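PDB 4PUI: SufE-like protein 1, chloroplastic/mitochondrial from Arabidopsis thaliana, which activates the cysteine desulfurase NFS2, helping mobilise sulfur from cysteine for iron-sulfur cluster assembly, and carries a BolA domain besides its SufE part. Local coordinates for residues Glu47-Leu52 / Leu83-Ile88; Arg9-Leu14 / Val21-Glu26. All blocks are in the same frame, centred on the assembly; numbering follows the deposited sequence.

Interaction 1: Glu47-Leu52 / Leu83-Ile88; sequences ETHFNL and LHALSI
CD2 of L86 is the apolar centre of this contact: it lies 3.9 Å from CB of F50 and, at the same range, meets CD1 of L52. At the other end CD1 of L83 approaches the F50 ring at its edge, near the ring plane, 3.7 Å from CD1 of F50; CG of L83 stands anti to its backbone N (chi1 178°) and chi2 (58°) then sets CD1 at that edge. F50, L52, L86 and I88 share one sheet face, on the side of helices 5-18 and 64-74. Behind them strands 49-52 and 85-88 run parallel, 16° apart, as the parallel pair of the mixed BolA-domain sheet. F50 N donates to A85 O, S87 N to F50 O (2.9 Å) and L52 N to S87 O. Where the pair opens, T48 O accepts two hydrogen bonds, from A85 N nearly along the C=O axis and from H84 N on a lone pair (2.8 Å). On the opposite face CD2 of H49 packs 3.5 Å from CB of A85. At the outer edge CG2 of T48 sits over one face of the H84 ring, 4.2 Å from its centroid, while OG1 of T48 is hydrogen-bonded to ND1 of H49 (2.7 Å), in that ring's plane.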
# COMPACT_ATOMS: atom_id res chain seq x y z
N GLU A 47 -13.38 -1.41 -4.13
CA GLU A 47 -11.98 -1.10 -3.90
C GLU A 47 -11.80 -0.32 -2.61
O GLU A 47 -11.19 0.73 -2.59
CB GLU A 47 -11.36 -0.32 -5.08
CG GLU A 47 -11.48 -1.04 -6.42
CD GLU A 47 -10.54 -0.47 -7.47
OE1 GLU A 47 -10.97 0.45 -8.20
OE2 GLU A 47 -9.38 -0.93 -7.56
N THR A 48 -12.34 -0.87 -1.52
CA THR A 48 -12.33 -0.19 -0.23
C THR A 48 -11.23 -0.70 0.69
O THR A 48 -10.83 -0.01 1.61
CB THR A 48 -13.67 -0.40 0.49
OG1 THR A 48 -13.92 -1.81 0.58
CG2 THR A 48 -14.80 0.26 -0.28
N HIS A 49 -10.76 -1.92 0.44
CA HIS A 49 -9.77 -2.55 1.32
C HIS A 49 -8.67 -3.23 0.53
O HIS A 49 -8.95 -4.04 -0.36
CB HIS A 49 -10.46 -3.58 2.22
CG HIS A 49 -11.41 -2.99 3.20
ND1 HIS A 49 -12.65 -2.49 2.83
CD2 HIS A 49 -11.32 -2.80 4.54
CE1 HIS A 49 -13.27 -2.03 3.90
NE2 HIS A 49 -12.48 -2.20 4.95
N PHE A 50 -7.42 -2.91 0.86
CA PHE A 50 -6.28 -3.57 0.23
C PHE A 50 -5.29 -4.05 1.27
O PHE A 50 -5.15 -3.44 2.33
CB PHE A 50 -5.55 -2.62 -0.73
CG PHE A 50 -6.35 -2.25 -1.94
CD1 PHE A 50 -7.30 -1.24 -1.89
CD2 PHE A 50 -6.14 -2.91 -3.15
CE1 PHE A 50 -8.04 -0.91 -3.02
CE2 PHE A 50 -6.86 -2.58 -4.28
CZ PHE A 50 -7.82 -1.57 -4.22
N ASN A 51 -4.61 -5.15 0.96
CA ASN A 51 -3.42 -5.56 1.69
C ASN A 51 -2.22 -5.15 0.86
O ASN A 51 -2.17 -5.44 -0.34
CB ASN A 51 -3.38 -7.08 1.91
CG ASN A 51 -4.51 -7.58 2.81
OD1 ASN A 51 -4.98 -6.87 3.69
ND2 ASN A 51 -4.93 -8.83 2.60
N LEU A 52 -1.25 -4.49 1.49
CA LEU A 52 -0.02 -4.09 0.81
C LEU A 52 1.19 -4.79 1.45
O LEU A 52 1.32 -4.81 2.67
CB LEU A 52 0.19 -2.60 0.95
CG LEU A 52 -0.93 -1.68 0.48
CD1 LEU A 52 -0.55 -0.21 0.69
CD2 LEU A 52 -1.24 -1.94 -0.98
N LEU A 83 -11.28 4.83 -0.41
CA LEU A 83 -10.44 3.81 0.20
C LEU A 83 -10.65 3.85 1.71
O LEU A 83 -10.50 4.90 2.33
CB LEU A 83 -8.96 4.06 -0.13
CG LEU A 83 -7.94 3.10 0.48
CD1 LEU A 83 -8.28 1.70 0.05
CD2 LEU A 83 -6.50 3.47 0.06
N HIS A 84 -11.01 2.71 2.29
CA HIS A 84 -11.34 2.67 3.71
C HIS A 84 -10.18 2.22 4.57
O HIS A 84 -9.88 2.84 5.59
CB HIS A 84 -12.53 1.75 3.96
CG HIS A 84 -13.83 2.29 3.44
ND1 HIS A 84 -13.95 3.57 2.93
CD2 HIS A 84 -15.06 1.73 3.36
CE1 HIS A 84 -15.20 3.77 2.56
NE2 HIS A 84 -15.89 2.67 2.80
N ALA A 85 -9.51 1.14 4.16
CA ALA A 85 -8.47 0.56 5.00
C ALA A 85 -7.32 -0.00 4.19
O ALA A 85 -7.53 -0.56 3.11
CB ALA A 85 -9.06 -0.53 5.88
N LEU A 86 -6.12 0.15 4.72
CA LEU A 86 -4.95 -0.50 4.16
C LEU A 86 -4.29 -1.35 5.24
O LEU A 86 -4.00 -0.86 6.33
CB LEU A 86 -3.93 0.52 3.66
CG LEU A 86 -4.34 1.38 2.47
CD1 LEU A 86 -3.42 2.58 2.35
CD2 LEU A 86 -4.33 0.54 1.21
N SER A 87 -4.04 -2.61 4.91
CA SER A 87 -3.27 -3.47 5.80
C SER A 87 -1.83 -3.53 5.29
O SER A 87 -1.57 -4.08 4.22
CB SER A 87 -3.89 -4.86 5.84
OG SER A 87 -3.10 -5.75 6.61
N ILE A 88 -0.89 -2.98 6.06
CA ILE A 88 0.45 -2.72 5.55
C ILE A 88 1.52 -3.63 6.16
O ILE A 88 1.60 -3.77 7.37
CB ILE A 88 0.83 -1.26 5.80
CG1 ILE A 88 -0.10 -0.35 4.99
CG2 ILE A 88 2.31 -1.01 5.44
CD1 ILE A 88 0.01 1.11 5.35

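Interaction 2: Arg9-Leu14 / Val21-Glu26; sequences RIREKL and VELEVE
R11 donates from NH2 to L23 O at 2.7 Å, in the helix-to-sheet packing that joins helix 5-18 of the BolA domain to strand 22-27, an outermost strand of its sheet. The bond is bent, 137° at the hydrogen, and the donor stands above the carbonyl plane. CD2 of L23 lies over one guanidinium face, offset toward its rim and 3.7 Å from NH1 of R11. Beneath this polar rim, CD1 of L14 meets CD1 of L23 at 3.9 Å, and CG2 of I10 meets CG1 of V25 at 4.1 Å. CG of R11 is anti to its backbone N (chi1 171°) and the chain bends at chi3 (-86°). E15 probably helps position the group by a salt bridge to NH1 of R11. An alanine in place of R11 would probably leave L23 O without its direct side-chain donor and E15 without this salt-bridge partner, and strip the guanidinium from one side of CD2 of L23. Two waters extend the grip: water 1 accepts from NH1 of R11 and donates to L23 O, and water 2, in the guanidinium plane, accepts from NH2 of R11 at 2.7 Å and from V25 N at 3.2 Å.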
# COMPACT_ATOMS: atom_id res chain seq x y z
N ARG A 9 -3.79 2.52 -9.48
CA ARG A 9 -3.22 3.79 -9.02
C ARG A 9 -2.32 3.61 -7.80
O ARG A 9 -1.26 4.25 -7.71
CB ARG A 9 -4.31 4.81 -8.68
CG ARG A 9 -5.02 5.37 -9.87
CD ARG A 9 -5.85 6.60 -9.50
NE ARG A 9 -6.80 6.35 -8.43
CZ ARG A 9 -8.07 6.00 -8.62
NH1 ARG A 9 -8.53 5.86 -9.85
NH2 ARG A 9 -8.88 5.79 -7.59
N ILE A 10 -2.75 2.77 -6.86
CA ILE A 10 -1.98 2.50 -5.64
C ILE A 10 -0.65 1.86 -6.02
O ILE A 10 0.41 2.30 -5.56
CB ILE A 10 -2.76 1.59 -4.66
CG1 ILE A 10 -3.91 2.37 -4.01
CG2 ILE A 10 -1.84 1.01 -3.58
CD1 ILE A 10 -4.83 1.46 -3.18
N ARG A 11 -0.69 0.86 -6.88
CA ARG A 11 0.54 0.20 -7.32
C ARG A 11 1.48 1.19 -8.01
O ARG A 11 2.67 1.22 -7.74
CB ARG A 11 0.22 -0.97 -8.26
CG ARG A 11 1.45 -1.55 -8.93
CD ARG A 11 1.16 -2.88 -9.61
NE ARG A 11 1.28 -4.00 -8.68
CZ ARG A 11 2.43 -4.55 -8.31
NH1 ARG A 11 3.59 -4.08 -8.78
NH2 ARG A 11 2.43 -5.57 -7.46
N GLU A 12 0.93 2.03 -8.89
CA GLU A 12 1.79 2.96 -9.62
C GLU A 12 2.42 4.01 -8.70
O GLU A 12 3.59 4.39 -8.88
CB GLU A 12 1.02 3.63 -10.76
CG GLU A 12 0.89 2.73 -11.98
CD GLU A 12 -0.11 3.24 -13.00
OE1 GLU A 12 -0.21 4.48 -13.15
OE2 GLU A 12 -0.78 2.41 -13.65
N LYS A 13 1.65 4.48 -7.72
CA LYS A 13 2.14 5.48 -6.78
C LYS A 13 3.29 4.91 -5.94
O LYS A 13 4.31 5.56 -5.74
CB LYS A 13 1.01 5.96 -5.87
CG LYS A 13 1.41 7.00 -4.81
CD LYS A 13 1.81 8.32 -5.44
CE LYS A 13 2.13 9.37 -4.38
NZ LYS A 13 1.00 10.29 -4.11
N LEU A 14 3.11 3.69 -5.45
CA LEU A 14 4.16 3.08 -4.64
C LEU A 14 5.40 2.77 -5.45
O LEU A 14 6.52 2.93 -4.96
CB LEU A 14 3.64 1.83 -3.95
CG LEU A 14 2.45 2.08 -3.02
CD1 LEU A 14 1.89 0.77 -2.52
CD2 LEU A 14 2.84 2.99 -1.86
N VAL A 21 11.68 -3.28 -4.34
CA VAL A 21 12.16 -4.51 -4.95
C VAL A 21 11.06 -5.57 -5.03
O VAL A 21 11.04 -6.39 -5.95
CB VAL A 21 13.40 -5.08 -4.24
CG1 VAL A 21 14.59 -4.16 -4.46
CG2 VAL A 21 13.15 -5.27 -2.77
N GLU A 22 10.15 -5.54 -4.05
CA GLU A 22 9.00 -6.43 -4.04
C GLU A 22 7.78 -5.59 -3.70
O GLU A 22 7.83 -4.78 -2.78
CB GLU A 22 9.21 -7.54 -3.00
CG GLU A 22 10.49 -8.32 -3.27
CD GLU A 22 10.72 -9.51 -2.35
OE1 GLU A 22 9.85 -9.84 -1.52
OE2 GLU A 22 11.80 -10.11 -2.48
N LEU A 23 6.70 -5.79 -4.44
CA LEU A 23 5.46 -5.06 -4.18
C LEU A 23 4.25 -5.93 -4.47
O LEU A 23 4.12 -6.50 -5.56
CB LEU A 23 5.39 -3.78 -5.03
CG LEU A 23 4.10 -2.96 -4.91
CD1 LEU A 23 3.88 -2.42 -3.49
CD2 LEU A 23 4.13 -1.82 -5.93
N GLU A 24 3.35 -6.03 -3.49
CA GLU A 24 2.08 -6.71 -3.71
C GLU A 24 0.94 -5.81 -3.25
O GLU A 24 0.98 -5.27 -2.15
CB GLU A 24 2.01 -8.03 -2.94
CG GLU A 24 0.66 -8.73 -3.11
CD GLU A 24 0.58 -10.06 -2.38
OE1 GLU A 24 1.56 -10.43 -1.69
OE2 GLU A 24 -0.46 -10.74 -2.50
N VAL A 25 -0.05 -5.66 -4.11
CA VAL A 25 -1.23 -4.85 -3.81
C VAL A 25 -2.41 -5.77 -4.02
O VAL A 25 -2.70 -6.17 -5.14
CB VAL A 25 -1.33 -3.61 -4.76
CG1 VAL A 25 -2.65 -2.86 -4.54
CG2 VAL A 25 -0.13 -2.68 -4.55
N GLU A 26 -3.06 -6.16 -2.93
CA GLU A 26 -4.11 -7.15 -3.00
C GLU A 26 -5.43 -6.52 -2.59
O GLU A 26 -5.56 -6.00 -1.48
CB GLU A 26 -3.79 -8.33 -2.08
CG GLU A 26 -4.78 -9.47 -2.14
CD GLU A 26 -4.59 -10.47 -1.01
OE1 GLU A 26 -3.95 -10.12 -0.00
OE2 GLU A 26 -5.10 -11.60 -1.14
O HOH W 1 5.94 -6.26 -8.08
O HOH W 2 -0.14 -6.27 -7.20

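Overall arrangement
Interaction 2 closes before interaction 1 opens along the chain, and their centres lie about 12 Å apart. Strand 49-55 is the middle strand of the sheet: it runs antiparallel to strand 22-27 of interaction 2 and parallel to strand 85-91, its partner in interaction 1. The contacts touch directly. N51 N lies 2.8 Å from E26 O, a probable hydrogen bond, and V25 packs by CG1 on CD2 of F50 (3.8 Å) and by CG2 on CD2 of L52. I10 of helix 5-18 touches both strand 22-27, through V25, and strand 49-55. Interaction 1 thus joins the middle and one outermost strand, interaction 2 lays the first helix on the other, and the compact BolA domain gains a shared apolar core.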